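Side-chain contacts in ALBA-Domain Protein (Trypanosoma brucei, PDB 7DL8), which probably binds RNA through a small Alba domain: residues 22-25 with 26-30; 53-56 with 57-61. All coordinates share one frame; numbering follows the deposited sequence.

Overall arrangement
From the N terminus, strand 13-16 leads into helix 22-34, whose first turns hold contact 1; strand 39-45 follows, and then helix 49-61, whose last nine residues hold contact 2. Neither contact closes a loop, since each joins adjoining segments of a single helix. They follow in series, neither nested nor crossing. Their centres lie about 10 Å apart, and the two helices pack together: Val26 and Lys22 of contact 1 meet Val55 of contact 2, and Lys30 rests on Leu59. Contact 1 also touches strand 13-16, while contact 2 touches strands 65-76 and 84-94, so the helix pair reaches three of the four strands of the mixed sheet.

Contact 1: 22-25 with 26-30; sequences KFLF and VDITK
Thr29 folds back on Phe25 one helical turn earlier, and its OG1 donates to Phe25 O over a short 2.6 Å. The backbone Thr29 N reaches Phe25 O as well, at 3.0 Å, so one carbonyl oxygen is gripped by two donors arriving from opposite faces of its plane. The hydroxyl can reach it because chi1 of -53° sets OG1 beside the backbone N, facing the preceding turn. On a neighbouring side of the helix Leu24 and Ile28 make the apolar contact: their side chains cross at a slant, with Leu24 CG 3.7 Å from Ile28 CD1. Ile28 CG1 also lies 3.2 Å from Leu24 O, the carbonyl that accepts Ile28 N. Val26 behaves similarly, its CG2 branch leaning over Lys22 O at 3.3 Å. The carboxylate of Asp27 sits close to Phe23 O without bonding to it; its OD1 also makes a long salt bridge, 3.9 Å, with Lys30 NZ. That ammonium is itself held by Gln62 and Gln105. At the start of the helix Lys22 CG lies over one face of the Phe23 ring, offset towards its rim, while Lys22 NZ bonds to Tyr18 O of the second subunit. Phe25, Ile28 and Thr29 all rest on Val14. These i to i+4 pairs lie in the first turns of the helix that makes the beta-alpha-beta crossover between the parallel strands 13-16 and 39-45 of the Alba fold.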
ATOM      1  N   LYS A  22      -4.063   5.598 -10.633  1.00 50.51           N
ATOM      2  CA  LYS A  22      -5.274   6.197 -10.081  1.00 51.30           C
ATOM      3  C   LYS A  22      -5.817   7.294 -10.991  1.00 45.95           C
ATOM      4  O   LYS A  22      -7.034   7.506 -11.050  1.00 45.13           O
ATOM      5  CB  LYS A  22      -5.005   6.744  -8.676  1.00 52.15           C
ATOM      6  CG  LYS A  22      -4.023   7.907  -8.619  1.00 56.48           C
ATOM      7  CD  LYS A  22      -3.563   8.176  -7.192  1.00 53.18           C
ATOM      8  CE  LYS A  22      -2.726   9.444  -7.113  1.00 50.26           C
ATOM      9  NZ  LYS A  22      -1.275   9.144  -6.956  1.00 54.00           N
ATOM     10  N   PHE A  23      -4.933   8.010 -11.692  1.00 44.41           N
ATOM     11  CA  PHE A  23      -5.386   9.048 -12.612  1.00 45.10           C
ATOM     12  C   PHE A  23      -6.160   8.446 -13.778  1.00 44.76           C
ATOM     13  O   PHE A  23      -7.136   9.035 -14.255  1.00 38.69           O
ATOM     14  CB  PHE A  23      -4.192   9.847 -13.136  1.00 45.56           C
ATOM     15  CG  PHE A  23      -3.376  10.508 -12.062  1.00 52.16           C
ATOM     16  CD1 PHE A  23      -3.802  11.688 -11.473  1.00 55.01           C
ATOM     17  CD2 PHE A  23      -2.180   9.951 -11.643  1.00 50.41           C
ATOM     18  CE1 PHE A  23      -3.048  12.300 -10.488  1.00 54.34           C
ATOM     19  CE2 PHE A  23      -1.422  10.556 -10.657  1.00 50.08           C
ATOM     20  CZ  PHE A  23      -1.857  11.731 -10.079  1.00 52.67           C
ATOM     21  N   LEU A  24      -5.741   7.268 -14.245  1.00 40.72           N
ATOM     22  CA  LEU A  24      -6.424   6.629 -15.363  1.00 34.35           C
ATOM     23  C   LEU A  24      -7.805   6.128 -14.956  1.00 43.78           C
ATOM     24  O   LEU A  24      -8.768   6.263 -15.720  1.00 48.89           O
ATOM     25  CB  LEU A  24      -5.570   5.483 -15.907  1.00 41.61           C
ATOM     26  CG  LEU A  24      -6.203   4.577 -16.965  1.00 50.81           C
ATOM     27  CD1 LEU A  24      -6.607   5.380 -18.192  1.00 38.58           C
ATOM     28  CD2 LEU A  24      -5.245   3.458 -17.343  1.00 54.68           C
ATOM     29  N   PHE A  25      -7.926   5.551 -13.756  1.00 42.07           N
ATOM     30  CA  PHE A  25      -9.223   5.050 -13.314  1.00 45.21           C
ATOM     31  C   PHE A  25     -10.192   6.184 -13.005  1.00 45.79           C
ATOM     32  O   PHE A  25     -11.405   6.022 -13.178  1.00 43.43           O
ATOM     33  CB  PHE A  25      -9.059   4.156 -12.082  1.00 44.23           C
ATOM     34  CG  PHE A  25      -8.169   2.968 -12.306  1.00 35.25           C
ATOM     35  CD1 PHE A  25      -8.349   2.148 -13.407  1.00 35.80           C
ATOM     36  CD2 PHE A  25      -7.161   2.663 -11.406  1.00 36.39           C
ATOM     37  CE1 PHE A  25      -7.531   1.052 -13.615  1.00 33.29           C
ATOM     38  CE2 PHE A  25      -6.339   1.570 -11.607  1.00 41.44           C
ATOM     39  CZ  PHE A  25      -6.526   0.762 -12.713  1.00 39.71           C
ATOM     40  N   VAL A  26      -9.682   7.332 -12.551  1.00 44.95           N
ATOM     41  CA  VAL A  26     -10.532   8.505 -12.379  1.00 42.98           C
ATOM     42  C   VAL A  26     -11.063   8.982 -13.725  1.00 43.43           C
ATOM     43  O   VAL A  26     -12.250   9.303 -13.866  1.00 44.09           O
ATOM     44  CB  VAL A  26      -9.761   9.619 -11.643  1.00 44.61           C
ATOM     45  CG1 VAL A  26     -10.445  10.964 -11.834  1.00 40.50           C
ATOM     46  CG2 VAL A  26      -9.635   9.291 -10.163  1.00 39.94           C
ATOM     47  N   ASP A  27     -10.196   9.021 -14.740  1.00 44.37           N
ATOM     48  CA  ASP A  27     -10.623   9.463 -16.064  1.00 38.15           C
ATOM     49  C   ASP A  27     -11.602   8.480 -16.691  1.00 37.42           C
ATOM     50  O   ASP A  27     -12.595   8.890 -17.303  1.00 40.49           O
ATOM     51  CB  ASP A  27      -9.407   9.668 -16.965  1.00 44.73           C
ATOM     52  CG  ASP A  27      -8.534  10.820 -16.511  1.00 55.50           C
ATOM     53  OD1 ASP A  27      -9.008  11.637 -15.692  1.00 57.12           O
ATOM     54  OD2 ASP A  27      -7.379  10.911 -16.974  1.00 59.91           O
ATOM     55  N   ILE A  28     -11.329   7.178 -16.567  1.00 39.23           N
ATOM     56  CA  ILE A  28     -12.236   6.170 -17.110  1.00 35.97           C
ATOM     57  C   ILE A  28     -13.612   6.296 -16.466  1.00 43.22           C
ATOM     58  O   ILE A  28     -14.643   6.252 -17.148  1.00 45.53           O
ATOM     59  CB  ILE A  28     -11.650   4.759 -16.920  1.00 45.21           C
ATOM     60  CG1 ILE A  28     -10.477   4.533 -17.874  1.00 45.73           C
ATOM     61  CG2 ILE A  28     -12.718   3.700 -17.142  1.00 39.75           C
ATOM     62  CD1 ILE A  28      -9.668   3.295 -17.556  1.00 36.30           C
ATOM     63  N   THR A  29     -13.646   6.454 -15.140  1.00 42.24           N
ATOM     64  CA  THR A  29     -14.921   6.606 -14.444  1.00 41.47           C
ATOM     65  C   THR A  29     -15.663   7.849 -14.920  1.00 41.47           C
ATOM     66  O   THR A  29     -16.879   7.807 -15.144  1.00 41.46           O
ATOM     67  CB  THR A  29     -14.691   6.668 -12.933  1.00 43.76           C
ATOM     68  OG1 THR A  29     -13.922   5.531 -12.515  1.00 37.43           O
ATOM     69  CG2 THR A  29     -16.019   6.679 -12.189  1.00 39.77           C
ATOM     70  N   LYS A  30     -14.946   8.964 -15.086  1.00 41.44           N
ATOM     71  CA  LYS A  30     -15.574  10.180 -15.590  1.00 42.94           C
ATOM     72  C   LYS A  30     -16.090   9.986 -17.010  1.00 39.26           C
ATOM     73  O   LYS A  30     -17.200  10.419 -17.341  1.00 39.62           O
ATOM     74  CB  LYS A  30     -14.584  11.345 -15.536  1.00 47.08           C
ATOM     75  CG  LYS A  30     -14.426  11.966 -14.159  1.00 42.34           C
ATOM     76  CD  LYS A  30     -13.641  13.267 -14.225  1.00 45.97           C
ATOM     77  CE  LYS A  30     -12.148  13.014 -14.320  1.00 49.50           C
ATOM     78  NZ  LYS A  30     -11.360  14.255 -14.080  1.00 46.99           N
TER

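Contact 2: 53-56 with 57-61; sequences VSVV and EMLKD
The carboxylate of Glu57 is carried on a chain that starts against Val53, its CG 3.4 Å from Val53 O, and then bends at chi2 (-50°). Lys60 NZ meets this flat group on the syn lone pair of OE2, in a 2.9 Å salt bridge. OE2 also hydrogen-bonds Thr72 OG1 of the third subunit, so this oxygen has two partners. To get there, the Lys60 chain runs past Val56, with CD 3.9 Å from Val56 CG1; a bend at chi3 of 68° then turns its end towards Glu57. Val55 and Leu59 run alongside each other in one direction, Val55 CG1 being 4.1 Å from Leu59 CD1. The same CD1 comes within 3.3 Å of Val55 O, while Met58 CG approaches Ser54 O equally closely on its own side of the helix. Backbone bonds from Glu57, Met58, Leu59 and Lys60 to the residues four places earlier hold these pairs in line. Val53 and Val56 face strand 84-94, and Val56 also meets Val67. Beyond the salt bridge, Asp61 pairs with Arg74 of the third subunit. Val53, Val55, Val56 and Leu59 face the rest of the chain, while Glu57, Met58, Lys60 and Asp61 meet the third subunit, so this helix of the Alba fold packs on the sheet and also takes part in a subunit contact.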
ATOM      1  N   VAL A  53     -10.073   3.377  -2.889  1.00 50.90           N
ATOM      2  CA  VAL A  53     -10.655   4.440  -2.078  1.00 46.95           C
ATOM      3  C   VAL A  53     -10.094   5.792  -2.497  1.00 49.79           C
ATOM      4  O   VAL A  53     -10.815   6.796  -2.539  1.00 49.05           O
ATOM      5  CB  VAL A  53     -10.413   4.158  -0.583  1.00 46.91           C
ATOM      6  CG1 VAL A  53     -10.756   5.378   0.262  1.00 45.44           C
ATOM      7  CG2 VAL A  53     -11.221   2.950  -0.134  1.00 46.48           C
ATOM      8  N   SER A  54      -8.804   5.837  -2.838  1.00 51.15           N
ATOM      9  CA  SER A  54      -8.203   7.087  -3.287  1.00 49.51           C
ATOM     10  C   SER A  54      -8.766   7.533  -4.631  1.00 38.78           C
ATOM     11  O   SER A  54      -8.887   8.737  -4.879  1.00 48.67           O
ATOM     12  CB  SER A  54      -6.684   6.936  -3.371  1.00 54.93           C
ATOM     13  OG  SER A  54      -6.120   7.899  -4.246  1.00 65.08           O
ATOM     14  N   VAL A  55      -9.123   6.584  -5.499  1.00 44.65           N
ATOM     15  CA  VAL A  55      -9.735   6.940  -6.777  1.00 47.01           C
ATOM     16  C   VAL A  55     -11.085   7.611  -6.553  1.00 47.04           C
ATOM     17  O   VAL A  55     -11.421   8.603  -7.213  1.00 49.66           O
ATOM     18  CB  VAL A  55      -9.859   5.694  -7.674  1.00 45.70           C
ATOM     19  CG1 VAL A  55     -10.854   5.933  -8.800  1.00 46.33           C
ATOM     20  CG2 VAL A  55      -8.499   5.311  -8.238  1.00 37.24           C
ATOM     21  N   VAL A  56     -11.865   7.102  -5.597  1.00 45.53           N
ATOM     22  CA  VAL A  56     -13.185   7.669  -5.339  1.00 45.45           C
ATOM     23  C   VAL A  56     -13.062   9.007  -4.620  1.00 47.17           C
ATOM     24  O   VAL A  56     -13.812   9.950  -4.904  1.00 42.19           O
ATOM     25  CB  VAL A  56     -14.043   6.670  -4.542  1.00 42.82           C
ATOM     26  CG1 VAL A  56     -15.319   7.331  -4.039  1.00 38.60           C
ATOM     27  CG2 VAL A  56     -14.366   5.450  -5.393  1.00 45.88           C
ATOM     28  N   GLU A  57     -12.112   9.118  -3.687  1.00 41.50           N
ATOM     29  CA  GLU A  57     -11.909  10.384  -2.990  1.00 42.63           C
ATOM     30  C   GLU A  57     -11.445  11.478  -3.944  1.00 48.23           C
ATOM     31  O   GLU A  57     -11.816  12.645  -3.777  1.00 45.55           O
ATOM     32  CB  GLU A  57     -10.905  10.206  -1.851  1.00 44.54           C
ATOM     33  CG  GLU A  57     -11.460   9.475  -0.633  1.00 51.59           C
ATOM     34  CD  GLU A  57     -12.775  10.051  -0.143  1.00 58.31           C
ATOM     35  OE1 GLU A  57     -12.860  11.286   0.031  1.00 61.52           O
ATOM     36  OE2 GLU A  57     -13.725   9.269   0.072  1.00 58.67           O
ATOM     37  N   MET A  58     -10.641  11.123  -4.949  1.00 47.72           N
ATOM     38  CA  MET A  58     -10.248  12.100  -5.959  1.00 46.83           C
ATOM     39  C   MET A  58     -11.456  12.589  -6.747  1.00 43.76           C
ATOM     40  O   MET A  58     -11.583  13.788  -7.024  1.00 49.84           O
ATOM     41  CB  MET A  58      -9.207  11.495  -6.898  1.00 55.31           C
ATOM     42  CG  MET A  58      -7.798  11.480  -6.335  1.00 66.43           C
ATOM     43  SD  MET A  58      -6.588  10.922  -7.547  1.00 76.23           S
ATOM     44  CE  MET A  58      -6.690  12.245  -8.751  1.00 65.13           C
ATOM     45  N   LEU A  59     -12.353  11.673  -7.119  1.00 47.30           N
ATOM     46  CA  LEU A  59     -13.580  12.075  -7.799  1.00 45.93           C
ATOM     47  C   LEU A  59     -14.456  12.933  -6.895  1.00 46.82           C
ATOM     48  O   LEU A  59     -15.155  13.829  -7.378  1.00 44.29           O
ATOM     49  CB  LEU A  59     -14.349  10.842  -8.277  1.00 47.21           C
ATOM     50  CG  LEU A  59     -13.703  10.024  -9.394  1.00 47.17           C
ATOM     51  CD1 LEU A  59     -14.023   8.550  -9.225  1.00 51.72           C
ATOM     52  CD2 LEU A  59     -14.165  10.528 -10.750  1.00 45.27           C
ATOM     53  N   LYS A  60     -14.434  12.667  -5.585  1.00 48.27           N
ATOM     54  CA  LYS A  60     -15.206  13.473  -4.645  1.00 49.98           C
ATOM     55  C   LYS A  60     -14.606  14.865  -4.468  1.00 51.99           C
ATOM     56  O   LYS A  60     -15.349  15.837  -4.294  1.00 55.75           O
ATOM     57  CB  LYS A  60     -15.317  12.746  -3.303  1.00 50.97           C
ATOM     58  CG  LYS A  60     -16.322  11.597  -3.335  1.00 51.38           C
ATOM     59  CD  LYS A  60     -16.200  10.670  -2.141  1.00 55.07           C
ATOM     60  CE  LYS A  60     -16.622  11.347  -0.849  1.00 56.31           C
ATOM     61  NZ  LYS A  60     -16.347  10.469   0.320  1.00 55.08           N
ATOM     62  N   ASP A  61     -13.276  14.979  -4.492  1.00 44.93           N
ATOM     63  CA  ASP A  61     -12.635  16.295  -4.407  1.00 51.84           C
ATOM     64  C   ASP A  61     -12.982  17.159  -5.609  1.00 50.79           C
ATOM     65  O   ASP A  61     -13.155  18.376  -5.485  1.00 53.93           O
ATOM     66  CB  ASP A  61     -11.118  16.156  -4.321  1.00 68.20           C
ATOM     67  CG  ASP A  61     -10.617  15.900  -2.921  1.00 86.71           C
ATOM     68  OD1 ASP A  61     -11.412  15.962  -1.966  1.00 96.51           O
ATOM     69  OD2 ASP A  61      -9.387  15.667  -2.773  1.00 93.00           O
TER